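Local coordinates for protein glyoxylate reductase (Paecilomyces sp. J18, PDB 3WNV) that reduces glyoxylate, presumably to glycolate, using a nicotinamide cofactor, as a member of the D-2-hydroxyacid dehydrogenase family, at residues 111-120 and 164-173; 248-257 and 270-280. All coordinates share one frame; numbering follows the deposited sequence.

In the fold
Both contacts belong to the nucleotide-binding half of the enzyme, built around the seven-stranded parallel sheet, and they follow one another along the chain. Interaction 1 comes first: helix 112-127, reached after the last strand of the five-stranded sheet, lies across helix 164-175, which follows strand 156-160. Interaction 2 comes later, where helix 250-259 meets the chain between strand 262-267 and strand 287-288. Their centres are about 23 Å apart and their nearest atoms about 9 Å, so they do not touch. Interaction 1 thus joins the connection between the two sheets to the first helix of the Rossmann-type fold, while interaction 2 ties together connections at its later strands.

Interaction 1 (111-120 and 164-173); sequences VNNATADVAI and GIGREVARRA
Arg172 takes hold of Asp117 side-on, with NE and NH2 both bonded to the single oxygen OD1, each at 2.8 Å. The oxygen lies near the guanidinium plane, although the carboxylate itself is turned 37° from it. NH2 has a second acceptor, Asn113 OD1, at 3.2 Å, which it meets from above the amide carbonyl plane. Ala116 CB sits over one face of the same guanidinium, off toward the rim, and Ile120 CG1 packs on the base of the arginine, 3.6 Å from Arg172 CB. Arg172 is therefore a knob among Asn113, Ala116, Asp117 and Ile120. Ala116 returns the fit, its CB dropping among Ile165, Glu168, Val169 and Arg172 and reaching Val169 CG2 at 3.6 Å.

This mutual knobs-into-holes packing joins helix 112-120 to helix 164-173, whose axes approach to 8.4 Å and cross at -49°. The second helix follows the glycine-rich turn after strand 156-160; Gly166 fits the last glycine of a GxGxxG pattern, consistent with the dinucleotide-binding Rossmann fold. Nearer its start, Ile165 lies against Val111, Asn112 and Thr115, and the amide of Asn112 rests by the backbone of Gly164.

One turn before Arg172, Glu168 helps to set the guanidinium: its OE1 receives NH1 on the anti lone pair at 2.9 Å. With CG anti to its carbonyl carbon (chi1 -68°) and the chain bent at the next bond, the glutamate folds back toward that nitrogen. Its OE1 also takes NE of Arg171, whose NH1 goes on to Asp194, while water 1 links Glu168 OE2 to Asn112 ND2. Beneath the salt bridges, Val169 and Ala173 also touch Leu157 on strand 156-160.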
# COMPACT_ATOMS: atom_id res chain seq x y z
N VAL A 111 1.22 3.23 8.72
CA VAL A 111 0.11 3.27 7.76
C VAL A 111 -1.14 2.57 8.27
O VAL A 111 -2.21 2.70 7.65
CB VAL A 111 0.50 2.62 6.41
CG1 VAL A 111 1.75 3.26 5.81
CG2 VAL A 111 0.71 1.13 6.60
N ASN A 112 -1.06 1.85 9.40
CA ASN A 112 -2.11 0.88 9.73
C ASN A 112 -3.48 1.50 10.00
O ASN A 112 -4.50 1.02 9.47
CB ASN A 112 -1.72 0.05 10.97
CG ASN A 112 -0.58 -0.93 10.70
OD1 ASN A 112 -0.08 -1.03 9.58
ND2 ASN A 112 -0.15 -1.66 11.76
N ASN A 113 -3.53 2.54 10.83
CA ASN A 113 -4.82 3.11 11.20
C ASN A 113 -5.49 3.73 9.99
O ASN A 113 -6.65 3.42 9.72
CB ASN A 113 -4.68 4.15 12.29
CG ASN A 113 -4.54 3.52 13.67
OD1 ASN A 113 -5.15 2.50 13.96
ND2 ASN A 113 -3.73 4.14 14.53
N ALA A 114 -4.78 4.60 9.27
CA ALA A 114 -5.43 5.32 8.16
C ALA A 114 -5.95 4.38 7.09
O ALA A 114 -7.08 4.57 6.58
CB ALA A 114 -4.45 6.31 7.55
N THR A 115 -5.12 3.41 6.70
CA THR A 115 -5.50 2.47 5.65
C THR A 115 -6.72 1.68 6.07
O THR A 115 -7.63 1.50 5.28
CB THR A 115 -4.41 1.48 5.38
OG1 THR A 115 -3.23 2.20 4.95
CG2 THR A 115 -4.83 0.54 4.24
N ALA A 116 -6.74 1.20 7.32
CA ALA A 116 -7.91 0.48 7.83
C ALA A 116 -9.16 1.35 7.88
O ALA A 116 -10.25 0.85 7.62
CB ALA A 116 -7.59 -0.14 9.23
N ASP A 117 -9.01 2.62 8.24
CA ASP A 117 -10.12 3.58 8.27
C ASP A 117 -10.74 3.62 6.88
O ASP A 117 -11.97 3.53 6.76
CB ASP A 117 -9.68 4.99 8.70
CG ASP A 117 -9.15 5.04 10.09
OD1 ASP A 117 -9.44 4.11 10.88
OD2 ASP A 117 -8.41 6.02 10.43
N VAL A 118 -9.89 3.69 5.86
CA VAL A 118 -10.40 3.79 4.48
C VAL A 118 -10.99 2.44 4.04
O VAL A 118 -11.99 2.40 3.38
CB VAL A 118 -9.34 4.33 3.53
CG1 VAL A 118 -9.68 4.01 2.08
CG2 VAL A 118 -9.22 5.84 3.70
N ALA A 119 -10.41 1.33 4.47
CA ALA A 119 -10.93 -0.01 4.15
C ALA A 119 -12.35 -0.15 4.68
O ALA A 119 -13.21 -0.68 4.01
CB ALA A 119 -10.07 -1.07 4.80
N ILE A 120 -12.60 0.30 5.91
CA ILE A 120 -13.97 0.15 6.48
C ILE A 120 -14.92 1.13 5.79
O ILE A 120 -16.05 0.79 5.46
CB ILE A 120 -13.96 0.38 8.00
CG1 ILE A 120 -13.13 -0.73 8.69
CG2 ILE A 120 -15.40 0.49 8.59
CD1 ILE A 120 -13.61 -2.20 8.49
N GLY A 164 -0.35 -6.06 10.06
CA GLY A 164 -0.67 -4.91 10.87
C GLY A 164 -1.93 -4.23 10.38
O GLY A 164 -2.80 -3.85 11.19
N ILE A 165 -2.05 -4.06 9.07
CA ILE A 165 -3.24 -3.42 8.52
C ILE A 165 -4.48 -4.29 8.73
O ILE A 165 -5.50 -3.80 9.17
CB ILE A 165 -3.10 -3.05 7.06
CG1 ILE A 165 -2.05 -1.93 6.91
CG2 ILE A 165 -4.43 -2.50 6.53
CD1 ILE A 165 -1.51 -1.76 5.47
N GLY A 166 -4.35 -5.58 8.45
CA GLY A 166 -5.47 -6.49 8.62
C GLY A 166 -5.99 -6.56 10.03
O GLY A 166 -7.19 -6.70 10.26
N ARG A 167 -5.08 -6.49 11.01
CA ARG A 167 -5.50 -6.53 12.40
C ARG A 167 -6.33 -5.31 12.77
O ARG A 167 -7.28 -5.42 13.54
CB ARG A 167 -4.32 -6.66 13.36
CG ARG A 167 -3.87 -8.07 13.64
CD ARG A 167 -2.80 -8.08 14.76
NE ARG A 167 -1.56 -7.41 14.35
CZ ARG A 167 -0.61 -8.02 13.63
NH1 ARG A 167 -0.78 -9.27 13.27
NH2 ARG A 167 0.50 -7.38 13.25
N GLU A 168 -5.95 -4.15 12.24
CA GLU A 168 -6.70 -2.92 12.48
C GLU A 168 -8.03 -2.95 11.72
O GLU A 168 -9.05 -2.45 12.23
CB GLU A 168 -5.90 -1.69 12.08
CG GLU A 168 -4.70 -1.44 12.94
CD GLU A 168 -5.03 -1.09 14.39
OE1 GLU A 168 -6.18 -0.72 14.73
OE2 GLU A 168 -4.10 -1.16 15.22
N VAL A 169 -8.04 -3.50 10.51
CA VAL A 169 -9.34 -3.71 9.83
C VAL A 169 -10.24 -4.64 10.65
O VAL A 169 -11.43 -4.34 10.86
CB VAL A 169 -9.19 -4.22 8.41
CG1 VAL A 169 -10.57 -4.52 7.79
CG2 VAL A 169 -8.48 -3.20 7.55
N ALA A 170 -9.67 -5.74 11.14
CA ALA A 170 -10.44 -6.71 11.93
C ALA A 170 -11.02 -6.10 13.20
O ALA A 170 -12.16 -6.39 13.56
CB ALA A 170 -9.58 -7.93 12.27
N ARG A 171 -10.22 -5.28 13.89
CA ARG A 171 -10.65 -4.61 15.10
C ARG A 171 -11.87 -3.74 14.80
O ARG A 171 -12.88 -3.75 15.52
CB ARG A 171 -9.51 -3.76 15.66
CG ARG A 171 -9.83 -3.04 17.00
CD ARG A 171 -8.64 -2.16 17.49
NE ARG A 171 -7.34 -2.61 16.96
CZ ARG A 171 -6.72 -3.76 17.27
NH1 ARG A 171 -7.27 -4.62 18.12
NH2 ARG A 171 -5.54 -4.06 16.72
N ARG A 172 -11.82 -2.99 13.71
CA ARG A 172 -12.97 -2.16 13.35
C ARG A 172 -14.15 -3.02 12.97
O ARG A 172 -15.27 -2.80 13.47
CB ARG A 172 -12.60 -1.23 12.20
CG ARG A 172 -11.67 -0.07 12.62
CD ARG A 172 -10.79 0.37 11.45
NE ARG A 172 -9.93 1.51 11.83
CZ ARG A 172 -8.87 1.44 12.64
NH1 ARG A 172 -8.46 0.28 13.20
NH2 ARG A 172 -8.22 2.57 12.91
N ALA A 173 -13.92 -3.98 12.07
CA ALA A 173 -15.00 -4.82 11.56
C ALA A 173 -15.73 -5.59 12.66
O ALA A 173 -16.93 -5.80 12.56
CB ALA A 173 -14.47 -5.78 10.52
O HOH W 1 -1.28 -1.05 14.39

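Interaction 2 (248-257 and 270-280); sequences IDEKALVRAL and YENEPQVEPGL
Tyr270 begins the contact with Glu250 OE1, which lies near the plane of its ring, at the edge, 4.0 Å from Tyr270 CD1; the phenol oxygen is hydrogen-bonded to the backbone of Leu289. At Glu271 the two segments exchange bonds. Its backbone N gives an almost straight bond (172°) of 2.7 Å to Glu250 OE1, on the syn side and somewhat out of the carboxylate plane. In return Glu271 OE1 accepts from Glu250 N at 3.1 Å, nearly in line with its own C-O bond, while OE2 is taken by His223. Water 2 donates to Glu271 OE1 and to Asp249 OD1, the N-cap of the helix.

Beyond Asn272 the chain doubles back through a cis peptide before Pro274. Water 3 bridges this turn, accepting from Asn272 N and donating to Gln275 O and, at 2.7 Å, to Glu250 OE2. At Glu277 the backbone N closes on the same OE2 at 2.9 Å. The Glu250 chain, with CG anti to its backbone N (chi1 -162°) and extended beyond, places one oxygen at each of these two N-H groups. With an alanine in its place, Glu271 N and Glu277 N would probably lose their acceptor and the turn between them could shift. The Glu277 side chain folds over Lys251, its OE1 3.5 Å from Lys251 CG.

Gly279 CA lies 4.0 Å from Val254 CG1, and Leu280 then sinks as a knob among Glu250, Leu253, Val254 and Leu257, with its CD1 3.7 Å from Leu257 CD1. Leu253, Leu257 and Leu280 also touch strand 262-267. Glu250 thus clasps the backbone of a connection between parallel strands in the Rossmann-type domain, beside Glu273, whose OE2 is hydrogen-bonded to His291, consistent with the Glu-His pair at the active site of D-2-hydroxyacid dehydrogenases.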
# COMPACT_ATOMS: atom_id res chain seq x y z
N ILE A 248 -5.28 -8.13 -8.06
CA ILE A 248 -6.49 -8.64 -8.67
C ILE A 248 -6.37 -8.44 -10.17
O ILE A 248 -5.85 -7.42 -10.62
CB ILE A 248 -7.74 -7.87 -8.20
CG1 ILE A 248 -7.80 -7.91 -6.68
CG2 ILE A 248 -9.00 -8.47 -8.89
CD1 ILE A 248 -8.89 -7.04 -6.06
N ASP A 249 -6.79 -9.45 -10.93
CA ASP A 249 -6.95 -9.38 -12.38
C ASP A 249 -8.17 -8.47 -12.62
O ASP A 249 -9.32 -8.93 -12.55
CB ASP A 249 -7.19 -10.80 -12.94
CG ASP A 249 -7.37 -10.81 -14.45
OD1 ASP A 249 -7.62 -9.73 -15.02
OD2 ASP A 249 -7.26 -11.89 -15.08
N GLU A 250 -7.92 -7.18 -12.83
CA GLU A 250 -9.01 -6.20 -12.80
C GLU A 250 -10.00 -6.46 -13.93
O GLU A 250 -11.20 -6.23 -13.79
CB GLU A 250 -8.43 -4.79 -12.88
CG GLU A 250 -9.39 -3.69 -12.43
CD GLU A 250 -8.62 -2.38 -12.18
OE1 GLU A 250 -7.80 -2.39 -11.24
OE2 GLU A 250 -8.80 -1.36 -12.93
N LYS A 251 -9.51 -6.98 -15.04
CA LYS A 251 -10.43 -7.28 -16.15
C LYS A 251 -11.35 -8.43 -15.76
O LYS A 251 -12.53 -8.42 -16.07
CB LYS A 251 -9.69 -7.59 -17.45
CG LYS A 251 -9.17 -6.37 -18.17
CD LYS A 251 -8.38 -6.80 -19.36
CE LYS A 251 -7.66 -5.61 -19.98
NZ LYS A 251 -6.68 -6.04 -21.02
N ALA A 252 -10.81 -9.41 -15.04
CA ALA A 252 -11.64 -10.51 -14.54
C ALA A 252 -12.64 -10.06 -13.46
O ALA A 252 -13.77 -10.56 -13.37
CB ALA A 252 -10.76 -11.64 -13.99
N LEU A 253 -12.21 -9.13 -12.63
CA LEU A 253 -13.07 -8.55 -11.62
C LEU A 253 -14.25 -7.85 -12.30
O LEU A 253 -15.42 -8.00 -11.87
CB LEU A 253 -12.25 -7.57 -10.76
CG LEU A 253 -13.12 -6.75 -9.79
CD1 LEU A 253 -13.63 -7.62 -8.71
CD2 LEU A 253 -12.26 -5.59 -9.23
N VAL A 254 -13.97 -7.11 -13.38
CA VAL A 254 -15.06 -6.44 -14.12
C VAL A 254 -16.06 -7.46 -14.67
O VAL A 254 -17.29 -7.29 -14.53
CB VAL A 254 -14.51 -5.52 -15.23
CG1 VAL A 254 -15.66 -5.11 -16.20
CG2 VAL A 254 -13.85 -4.26 -14.61
N ARG A 255 -15.58 -8.53 -15.30
CA ARG A 255 -16.50 -9.55 -15.78
C ARG A 255 -17.35 -10.18 -14.67
O ARG A 255 -18.50 -10.56 -14.89
CB ARG A 255 -15.74 -10.66 -16.54
CG ARG A 255 -14.93 -10.12 -17.72
CD ARG A 255 -14.45 -11.25 -18.63
NE ARG A 255 -13.43 -12.08 -18.00
CZ ARG A 255 -12.11 -11.83 -18.02
NH1 ARG A 255 -11.64 -10.75 -18.62
NH2 ARG A 255 -11.26 -12.66 -17.43
N ALA A 256 -16.77 -10.32 -13.48
CA ALA A 256 -17.46 -10.91 -12.35
C ALA A 256 -18.50 -9.97 -11.74
O ALA A 256 -19.54 -10.40 -11.22
CB ALA A 256 -16.40 -11.39 -11.29
N LEU A 257 -18.23 -8.68 -11.82
CA LEU A 257 -19.23 -7.67 -11.45
C LEU A 257 -20.36 -7.71 -12.46
O LEU A 257 -21.56 -7.64 -12.09
CB LEU A 257 -18.56 -6.29 -11.45
CG LEU A 257 -17.82 -5.98 -10.16
CD1 LEU A 257 -16.84 -4.85 -10.36
CD2 LEU A 257 -18.82 -5.60 -9.02
N TYR A 270 -5.78 0.17 -7.88
CA TYR A 270 -6.12 -0.32 -9.21
C TYR A 270 -4.91 -0.87 -9.94
O TYR A 270 -3.77 -0.41 -9.73
CB TYR A 270 -6.77 0.79 -10.08
CG TYR A 270 -7.88 1.44 -9.30
CD1 TYR A 270 -9.15 0.87 -9.26
CD2 TYR A 270 -7.62 2.55 -8.51
CE1 TYR A 270 -10.17 1.44 -8.50
CE2 TYR A 270 -8.61 3.11 -7.74
CZ TYR A 270 -9.87 2.54 -7.73
OH TYR A 270 -10.84 3.13 -6.95
N GLU A 271 -5.16 -1.80 -10.84
CA GLU A 271 -4.05 -2.49 -11.50
C GLU A 271 -3.12 -1.59 -12.31
O GLU A 271 -1.93 -1.84 -12.34
CB GLU A 271 -4.58 -3.63 -12.38
CG GLU A 271 -3.48 -4.43 -13.06
CD GLU A 271 -4.01 -5.68 -13.74
OE1 GLU A 271 -5.24 -5.88 -13.72
OE2 GLU A 271 -3.19 -6.45 -14.31
N ASN A 272 -3.66 -0.56 -12.96
CA ASN A 272 -2.84 0.36 -13.74
C ASN A 272 -3.03 1.80 -13.34
O ASN A 272 -3.14 2.70 -14.19
CB ASN A 272 -3.15 0.18 -15.22
CG ASN A 272 -2.73 -1.19 -15.71
OD1 ASN A 272 -1.54 -1.49 -15.76
ND2 ASN A 272 -3.70 -2.04 -16.05
N GLU A 273 -3.07 2.04 -12.03
CA GLU A 273 -3.41 3.37 -11.54
C GLU A 273 -2.35 4.36 -12.03
O GLU A 273 -1.18 4.03 -12.12
CB GLU A 273 -3.67 3.37 -10.01
CG GLU A 273 -2.47 3.19 -9.14
CD GLU A 273 -2.83 3.17 -7.66
OE1 GLU A 273 -3.59 2.26 -7.22
OE2 GLU A 273 -2.31 4.04 -6.92
N PRO A 274 -2.77 5.58 -12.41
CA PRO A 274 -4.12 6.12 -12.14
C PRO A 274 -5.23 5.73 -13.14
O PRO A 274 -6.34 6.25 -13.00
CB PRO A 274 -3.89 7.62 -12.21
CG PRO A 274 -2.82 7.75 -13.28
CD PRO A 274 -1.89 6.58 -13.05
N GLN A 275 -4.97 4.85 -14.10
CA GLN A 275 -6.06 4.38 -14.94
C GLN A 275 -6.91 3.41 -14.14
O GLN A 275 -6.39 2.72 -13.25
CB GLN A 275 -5.53 3.70 -16.21
CG GLN A 275 -4.59 4.56 -17.05
CD GLN A 275 -5.11 5.98 -17.22
OE1 GLN A 275 -6.30 6.19 -17.45
NE2 GLN A 275 -4.21 6.95 -17.10
N VAL A 276 -8.20 3.35 -14.44
CA VAL A 276 -9.11 2.36 -13.84
C VAL A 276 -9.84 1.67 -14.99
O VAL A 276 -10.23 2.33 -15.98
CB VAL A 276 -10.16 3.07 -12.91
CG1 VAL A 276 -11.20 2.10 -12.39
CG2 VAL A 276 -9.46 3.88 -11.77
N GLU A 277 -10.02 0.35 -14.93
CA GLU A 277 -10.77 -0.30 -16.03
C GLU A 277 -12.12 0.39 -16.20
O GLU A 277 -12.81 0.65 -15.23
CB GLU A 277 -10.99 -1.79 -15.77
CG GLU A 277 -9.77 -2.66 -15.96
CD GLU A 277 -9.28 -2.69 -17.39
OE1 GLU A 277 -10.08 -2.96 -18.31
OE2 GLU A 277 -8.08 -2.45 -17.59
N PRO A 278 -12.49 0.69 -17.45
CA PRO A 278 -13.73 1.45 -17.70
C PRO A 278 -14.98 0.81 -17.08
O PRO A 278 -15.75 1.52 -16.43
CB PRO A 278 -13.85 1.44 -19.22
CG PRO A 278 -12.48 1.28 -19.71
CD PRO A 278 -11.80 0.36 -18.70
N GLY A 279 -15.17 -0.49 -17.27
CA GLY A 279 -16.33 -1.17 -16.71
C GLY A 279 -16.37 -1.08 -15.20
O GLY A 279 -17.43 -1.22 -14.58
N LEU A 280 -15.22 -0.82 -14.59
CA LEU A 280 -15.18 -0.62 -13.15
C LEU A 280 -15.56 0.85 -12.81
O LEU A 280 -16.47 1.11 -12.01
CB LEU A 280 -13.78 -0.98 -12.67
CG LEU A 280 -13.51 -1.09 -11.20
CD1 LEU A 280 -14.55 -2.01 -10.58
CD2 LEU A 280 -12.10 -1.67 -10.98
O HOH W 2 -6.64 -7.12 -15.78
O HOH W 3 -6.39 -0.21 -13.53